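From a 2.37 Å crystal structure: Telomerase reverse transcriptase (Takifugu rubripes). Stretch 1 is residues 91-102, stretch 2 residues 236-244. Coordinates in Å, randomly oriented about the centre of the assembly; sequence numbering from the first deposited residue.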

ATOM      1  N   LEU A  91       5.370  -5.794  12.572  1.00 41.56           N
ATOM      2  CA  LEU A  91       5.827  -4.463  12.164  1.00 40.53           C
ATOM      3  C   LEU A  91       4.949  -3.332  12.705  1.00 39.38           C
ATOM      4  O   LEU A  91       5.452  -2.257  13.018  1.00 38.83           O
ATOM      5  CB  LEU A  91       5.972  -4.373  10.641  1.00 39.77           C
ATOM      6  CG  LEU A  91       7.105  -5.198  10.016  1.00 39.95           C
ATOM      7  CD1 LEU A  91       6.980  -5.219   8.500  1.00 39.29           C
ATOM      8  CD2 LEU A  91       8.479  -4.688  10.432  1.00 39.87           C
ATOM      9  N   LEU A  92       3.646  -3.579  12.816  1.00 38.56           N
ATOM     10  CA  LEU A  92       2.744  -2.654  13.501  1.00 38.33           C
ATOM     11  C   LEU A  92       3.033  -2.633  15.006  1.00 39.46           C
ATOM     12  O   LEU A  92       2.975  -1.578  15.641  1.00 39.22           O
ATOM     13  CB  LEU A  92       1.279  -3.029  13.251  1.00 37.36           C
ATOM     14  CG  LEU A  92       0.638  -2.684  11.900  1.00 36.75           C
ATOM     15  CD1 LEU A  92      -0.618  -3.513  11.674  1.00 36.71           C
ATOM     16  CD2 LEU A  92       0.332  -1.197  11.776  1.00 35.74           C
ATOM     17  N   GLN A  93       3.351  -3.803  15.560  1.00 40.49           N
ATOM     18  CA  GLN A  93       3.631  -3.946  16.988  1.00 42.17           C
ATOM     19  C   GLN A  93       4.979  -3.365  17.396  1.00 43.12           C
ATOM     20  O   GLN A  93       5.200  -3.067  18.570  1.00 44.59           O
ATOM     21  CB  GLN A  93       3.540  -5.413  17.419  1.00 43.02           C
ATOM     22  CG  GLN A  93       2.124  -5.883  17.720  1.00 43.87           C
ATOM     23  CD  GLN A  93       1.461  -5.093  18.836  1.00 43.67           C
ATOM     24  OE1 GLN A  93       0.448  -4.431  18.622  1.00 43.29           O
ATOM     25  NE2 GLN A  93       2.042  -5.148  20.028  1.00 44.93           N
ATOM     26  N   LYS A  94       5.880  -3.210  16.431  1.00 42.80           N
ATOM     27  CA  LYS A  94       7.189  -2.628  16.705  1.00 43.23           C
ATOM     28  C   LYS A  94       7.312  -1.195  16.166  1.00 42.11           C
ATOM     29  O   LYS A  94       8.408  -0.628  16.137  1.00 42.47           O
ATOM     30  CB  LYS A  94       8.314  -3.545  16.197  1.00 44.47           C
ATOM     31  CG  LYS A  94       8.535  -3.532  14.690  1.00 45.38           C
ATOM     32  CD  LYS A  94       8.992  -4.887  14.162  1.00 47.00           C
ATOM     33  CE  LYS A  94      10.398  -5.264  14.612  1.00 48.62           C
ATOM     34  NZ  LYS A  94      10.932  -6.401  13.811  1.00 49.58           N
ATOM     35  N   THR A  95       6.183  -0.617  15.752  1.00 40.47           N
ATOM     36  CA  THR A  95       6.132   0.796  15.353  1.00 39.53           C
ATOM     37  C   THR A  95       5.063   1.582  16.112  1.00 39.59           C
ATOM     38  O   THR A  95       5.348   2.653  16.641  1.00 39.79           O
ATOM     39  CB  THR A  95       5.965   0.999  13.827  1.00 38.09           C
ATOM     40  OG1 THR A  95       4.833   0.259  13.353  1.00 36.39           O
ATOM     41  CG2 THR A  95       7.221   0.555  13.075  1.00 38.09           C
ATOM     42  N   CYS A  96       3.841   1.058  16.168  1.00 39.89           N
ATOM     43  CA  CYS A  96       2.778   1.694  16.945  1.00 40.98           C
ATOM     44  C   CYS A  96       1.891   0.650  17.629  1.00 41.92           C
ATOM     45  O   CYS A  96       0.768   0.395  17.190  1.00 41.81           O
ATOM     46  CB  CYS A  96       1.951   2.634  16.065  1.00 41.07           C
ATOM     47  SG  CYS A  96       0.957   3.813  17.005  1.00 41.83           S
ATOM     48  N   PRO A  97       2.399   0.053  18.724  1.00 43.04           N
ATOM     49  CA  PRO A  97       1.801  -1.135  19.331  1.00 43.60           C
ATOM     50  C   PRO A  97       0.490  -0.870  20.057  1.00 44.22           C
ATOM     51  O   PRO A  97       0.197   0.267  20.431  1.00 44.18           O
ATOM     52  CB  PRO A  97       2.869  -1.596  20.326  1.00 44.58           C
ATOM     53  CG  PRO A  97       3.600  -0.353  20.693  1.00 44.70           C
ATOM     54  CD  PRO A  97       3.571   0.533  19.480  1.00 43.46           C
ATOM     55  N   LEU A  98      -0.285  -1.932  20.247  1.00 45.38           N
ATOM     56  CA  LEU A  98      -1.538  -1.866  20.983  1.00 46.28           C
ATOM     57  C   LEU A  98      -1.256  -1.843  22.482  1.00 47.38           C
ATOM     58  O   LEU A  98      -0.311  -2.476  22.953  1.00 47.83           O
ATOM     59  CB  LEU A  98      -2.434  -3.055  20.608  1.00 46.46           C
ATOM     60  CG  LEU A  98      -2.660  -3.296  19.105  1.00 45.57           C
ATOM     61  CD1 LEU A  98      -3.171  -4.701  18.828  1.00 46.67           C
ATOM     62  CD2 LEU A  98      -3.578  -2.250  18.489  1.00 44.55           C
ATOM     63  N   VAL A  99      -2.066  -1.092  23.224  1.00 48.63           N
ATOM     64  CA  VAL A  99      -1.947  -1.022  24.678  1.00 50.96           C
ATOM     65  C   VAL A  99      -3.228  -1.553  25.315  1.00 53.11           C
ATOM     66  O   VAL A  99      -4.237  -0.847  25.387  1.00 53.05           O
ATOM     67  CB  VAL A  99      -1.658   0.415  25.180  1.00 50.15           C
ATOM     68  CG1 VAL A  99      -1.360   0.413  26.672  1.00 50.31           C
ATOM     69  CG2 VAL A  99      -0.501   1.042  24.414  1.00 49.33           C
ATOM     70  N   GLY A 100      -3.176  -2.809  25.753  1.00 56.14           N
ATOM     71  CA  GLY A 100      -4.289  -3.463  26.441  1.00 60.19           C
ATOM     72  C   GLY A 100      -5.613  -3.462  25.696  1.00 62.86           C
ATOM     73  O   GLY A 100      -6.638  -3.064  26.253  1.00 63.51           O
ATOM     74  N   ILE A 101      -5.597  -3.903  24.438  1.00 65.74           N
ATOM     75  CA  ILE A 101      -6.833  -3.997  23.652  1.00 68.99           C
ATOM     76  C   ILE A 101      -7.492  -5.374  23.776  1.00 71.88           C
ATOM     77  O   ILE A 101      -8.718  -5.471  23.873  1.00 72.97           O
ATOM     78  CB  ILE A 101      -6.656  -3.575  22.163  1.00 68.57           C
ATOM     79  CG1 ILE A 101      -5.872  -4.614  21.347  1.00 68.88           C
ATOM     80  CG2 ILE A 101      -6.041  -2.186  22.052  1.00 68.30           C
ATOM     81  CD1 ILE A 101      -6.739  -5.506  20.479  1.00 69.58           C
ATOM     82  N   LYS A 102      -6.677  -6.428  23.779  1.00 74.94           N
ATOM     83  CA  LYS A 102      -7.177  -7.795  23.915  1.00 79.31           C
ATOM     84  C   LYS A 102      -7.308  -8.180  25.390  1.00 82.34           C
ATOM     85  O   LYS A 102      -7.977  -9.160  25.729  1.00 83.72           O
ATOM     86  CB  LYS A 102      -6.268  -8.782  23.176  1.00 79.46           C
ATOM     87  CG  LYS A 102      -6.982 -10.040  22.693  1.00 80.12           C
ATOM     88  CD  LYS A 102      -6.007 -11.123  22.253  1.00 80.72           C
ATOM     89  CE  LYS A 102      -5.460 -10.873  20.855  1.00 79.58           C
ATOM     90  NZ  LYS A 102      -4.506 -11.939  20.442  1.00 79.95           N
ATOM     91  N   TYR A 236      -5.913   6.010  14.160  1.00 37.09           N
ATOM     92  CA  TYR A 236      -6.020   4.916  15.119  1.00 36.72           C
ATOM     93  C   TYR A 236      -5.763   3.583  14.430  1.00 35.97           C
ATOM     94  O   TYR A 236      -6.304   3.329  13.354  1.00 35.84           O
ATOM     95  CB  TYR A 236      -7.409   4.887  15.768  1.00 36.59           C
ATOM     96  CG  TYR A 236      -7.674   5.997  16.759  1.00 36.92           C
ATOM     97  CD1 TYR A 236      -7.430   5.819  18.120  1.00 37.18           C
ATOM     98  CD2 TYR A 236      -8.186   7.224  16.335  1.00 36.69           C
ATOM     99  CE1 TYR A 236      -7.680   6.837  19.030  1.00 37.43           C
ATOM    100  CE2 TYR A 236      -8.437   8.246  17.236  1.00 36.91           C
ATOM    101  CZ  TYR A 236      -8.184   8.048  18.579  1.00 37.51           C
ATOM    102  OH  TYR A 236      -8.437   9.068  19.467  1.00 38.07           O
ATOM    103  N   ARG A 237      -4.938   2.739  15.043  1.00 35.76           N
ATOM    104  CA  ARG A 237      -4.858   1.332  14.649  1.00 35.66           C
ATOM    105  C   ARG A 237      -6.289   0.808  14.625  1.00 35.99           C
ATOM    106  O   ARG A 237      -7.049   1.046  15.572  1.00 36.51           O
ATOM    107  CB  ARG A 237      -4.035   0.529  15.655  1.00 35.58           C
ATOM    108  CG  ARG A 237      -2.541   0.828  15.677  1.00 35.49           C
ATOM    109  CD  ARG A 237      -1.756  -0.059  14.723  1.00 34.90           C
ATOM    110  NE  ARG A 237      -2.042  -1.480  14.922  1.00 35.27           N
ATOM    111  CZ  ARG A 237      -1.292  -2.320  15.629  1.00 35.83           C
ATOM    112  NH1 ARG A 237      -0.179  -1.905  16.222  1.00 35.85           N
ATOM    113  NH2 ARG A 237      -1.657  -3.591  15.738  1.00 36.46           N
ATOM    114  N   GLN A 238      -6.665   0.116  13.553  1.00 35.78           N
ATOM    115  CA  GLN A 238      -8.065  -0.276  13.361  1.00 36.26           C
ATOM    116  C   GLN A 238      -8.620  -1.108  14.526  1.00 36.25           C
ATOM    117  O   GLN A 238      -9.823  -1.082  14.787  1.00 36.62           O
ATOM    118  CB  GLN A 238      -8.285  -0.967  12.002  1.00 36.79           C
ATOM    119  CG  GLN A 238      -8.610  -2.455  12.053  1.00 38.22           C
ATOM    120  CD  GLN A 238      -7.396  -3.338  11.868  1.00 39.46           C
ATOM    121  OE1 GLN A 238      -6.416  -2.943  11.233  1.00 40.18           O
ATOM    122  NE2 GLN A 238      -7.458  -4.548  12.413  1.00 39.61           N
ATOM    123  N   GLU A 239      -7.736  -1.820  15.224  1.00 36.19           N
ATOM    124  CA  GLU A 239      -8.104  -2.593  16.413  1.00 36.64           C
ATOM    125  C   GLU A 239      -8.579  -1.681  17.543  1.00 36.43           C
ATOM    126  O   GLU A 239      -9.574  -1.980  18.209  1.00 36.68           O
ATOM    127  CB  GLU A 239      -6.933  -3.452  16.905  1.00 37.08           C
ATOM    128  CG  GLU A 239      -6.463  -4.527  15.934  1.00 37.36           C
ATOM    129  CD  GLU A 239      -5.356  -4.055  15.008  1.00 37.73           C
ATOM    130  OE1 GLU A 239      -5.241  -2.830  14.764  1.00 37.25           O
ATOM    131  OE2 GLU A 239      -4.596  -4.918  14.517  1.00 38.01           O
ATOM    132  N   VAL A 240      -7.864  -0.576  17.750  1.00 35.70           N
ATOM    133  CA  VAL A 240      -8.231   0.407  18.772  1.00 35.95           C
ATOM    134  C   VAL A 240      -9.508   1.137  18.357  1.00 35.71           C
ATOM    135  O   VAL A 240     -10.343   1.471  19.203  1.00 36.32           O
ATOM    136  CB  VAL A 240      -7.108   1.434  19.041  1.00 35.57           C
ATOM    137  CG1 VAL A 240      -7.332   2.125  20.379  1.00 36.01           C
ATOM    138  CG2 VAL A 240      -5.742   0.769  19.028  1.00 35.38           C
ATOM    139  N   TRP A 241      -9.656   1.372  17.054  1.00 34.91           N
ATOM    140  CA  TRP A 241     -10.862   2.005  16.523  1.00 34.82           C
ATOM    141  C   TRP A 241     -12.070   1.121  16.686  1.00 35.40           C
ATOM    142  O   TRP A 241     -13.141   1.595  17.062  1.00 35.62           O
ATOM    143  CB  TRP A 241     -10.684   2.415  15.066  1.00 33.43           C
ATOM    144  CG  TRP A 241     -11.857   3.219  14.563  1.00 33.32           C
ATOM    145  CD1 TRP A 241     -12.871   2.801  13.705  1.00 33.01           C
ATOM    146  CD2 TRP A 241     -12.196   4.605  14.909  1.00 33.06           C
ATOM    147  NE1 TRP A 241     -13.775   3.810  13.490  1.00 33.11           N
ATOM    148  CE2 TRP A 241     -13.434   4.917  14.186  1.00 33.13           C
ATOM    149  CE3 TRP A 241     -11.617   5.585  15.711  1.00 33.40           C
ATOM    150  CZ2 TRP A 241     -14.043   6.161  14.274  1.00 33.39           C
ATOM    151  CZ3 TRP A 241     -12.244   6.835  15.794  1.00 33.67           C
ATOM    152  CH2 TRP A 241     -13.426   7.114  15.089  1.00 33.66           C
ATOM    153  N   ALA A 242     -11.902  -0.171  16.413  1.00 36.10           N
ATOM    154  CA  ALA A 242     -12.961  -1.157  16.626  1.00 38.19           C
ATOM    155  C   ALA A 242     -13.389  -1.236  18.098  1.00 39.46           C
ATOM    156  O   ALA A 242     -14.565  -1.450  18.392  1.00 40.44           O
ATOM    157  CB  ALA A 242     -12.530  -2.524  16.116  1.00 38.25           C
ATOM    158  N   LYS A 243     -12.432  -1.054  19.008  1.00 40.44           N
ATOM    159  CA  LYS A 243     -12.708  -0.996  20.447  1.00 41.92           C
ATOM    160  C   LYS A 243     -13.481   0.273  20.830  1.00 42.12           C
ATOM    161  O   LYS A 243     -14.417   0.214  21.629  1.00 43.00           O
ATOM    162  CB  LYS A 243     -11.405  -1.088  21.252  1.00 42.53           C
ATOM    163  CG  LYS A 243     -11.586  -1.276  22.756  1.00 44.37           C
ATOM    164  CD  LYS A 243     -11.302  -2.702  23.216  1.00 45.37           C
ATOM    165  CE  LYS A 243     -12.500  -3.629  23.049  1.00 46.86           C
ATOM    166  NZ  LYS A 243     -12.304  -4.920  23.769  1.00 47.84           N
ATOM    167  N   LEU A 244     -13.086   1.412  20.261  1.00 41.77           N
ATOM    168  CA  LEU A 244     -13.764   2.686  20.524  1.00 42.74           C
ATOM    169  C   LEU A 244     -15.218   2.676  20.053  1.00 43.94           C
ATOM    170  O   LEU A 244     -16.102   3.160  20.759  1.00 45.34           O
ATOM    171  CB  LEU A 244     -13.013   3.861  19.885  1.00 41.53           C
ATOM    172  CG  LEU A 244     -11.712   4.354  20.527  1.00 41.10           C
ATOM    173  CD1 LEU A 244     -10.983   5.291  19.577  1.00 39.72           C
ATOM    174  CD2 LEU A 244     -11.957   5.034  21.868  1.00 41.23           C
TER

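What holds the end of a helix and the loop after it against a segment almost 140 residues further along the chain? Chiefly Arg237, which sits just before the helix of the second stretch and sends its side chain into the first. Its one hydrogen bond across the contact runs from Arg237 NH1 to the backbone O of Cys96, at 2.7 Å. Leu92 O also lies close, 3.2 Å from Arg237 NH1, but the angle is poor; that carbonyl accepts a hydrogen bond from Cys96 N, within its own stretch, at 2.8 Å.

How is the guanidinium held in place? It is sandwiched between two leucines. Leu98 covers one face, its CG 3.5 Å from Arg237 NH2, and Leu92 covers the opposite face, its CB 3.5 Å from Arg237 NH1. Apolar side chains thus occupy the faces, where the group has no N-H to offer, while Cys96 O lies at the edge, near its plane. From its own stretch, Glu239 balances the charge: a salt bridge joins Arg237 NH2 to Glu239 OE2 at 3.4 Å, though the hydrogen bond between these atoms is weak.

How does Leu98 also reach the helix? Its CA-to-CB bond points sideways, but the end of the side chain comes nearer, placing Leu98 CD2 3.8 Å from Val240 CG2 and 3.9 Å from Glu239 CB. The loop is also tied back to the preceding helix, since Leu98 N donates to Gln93 OE1 at 3.1 Å.

What does Ile101 add? Its CA-to-CB bond points toward the second stretch, and the side chain extends the apolar patch: Ile101 CG2 lies 4.2 Å from Val240 CG2, and Ile101 CD1 4.1 Å from Glu239 CB. Val240 CG2 therefore meets both Leu98 and Ile101, and these contacts are apolar packing, without the directionality of a hydrogen bond.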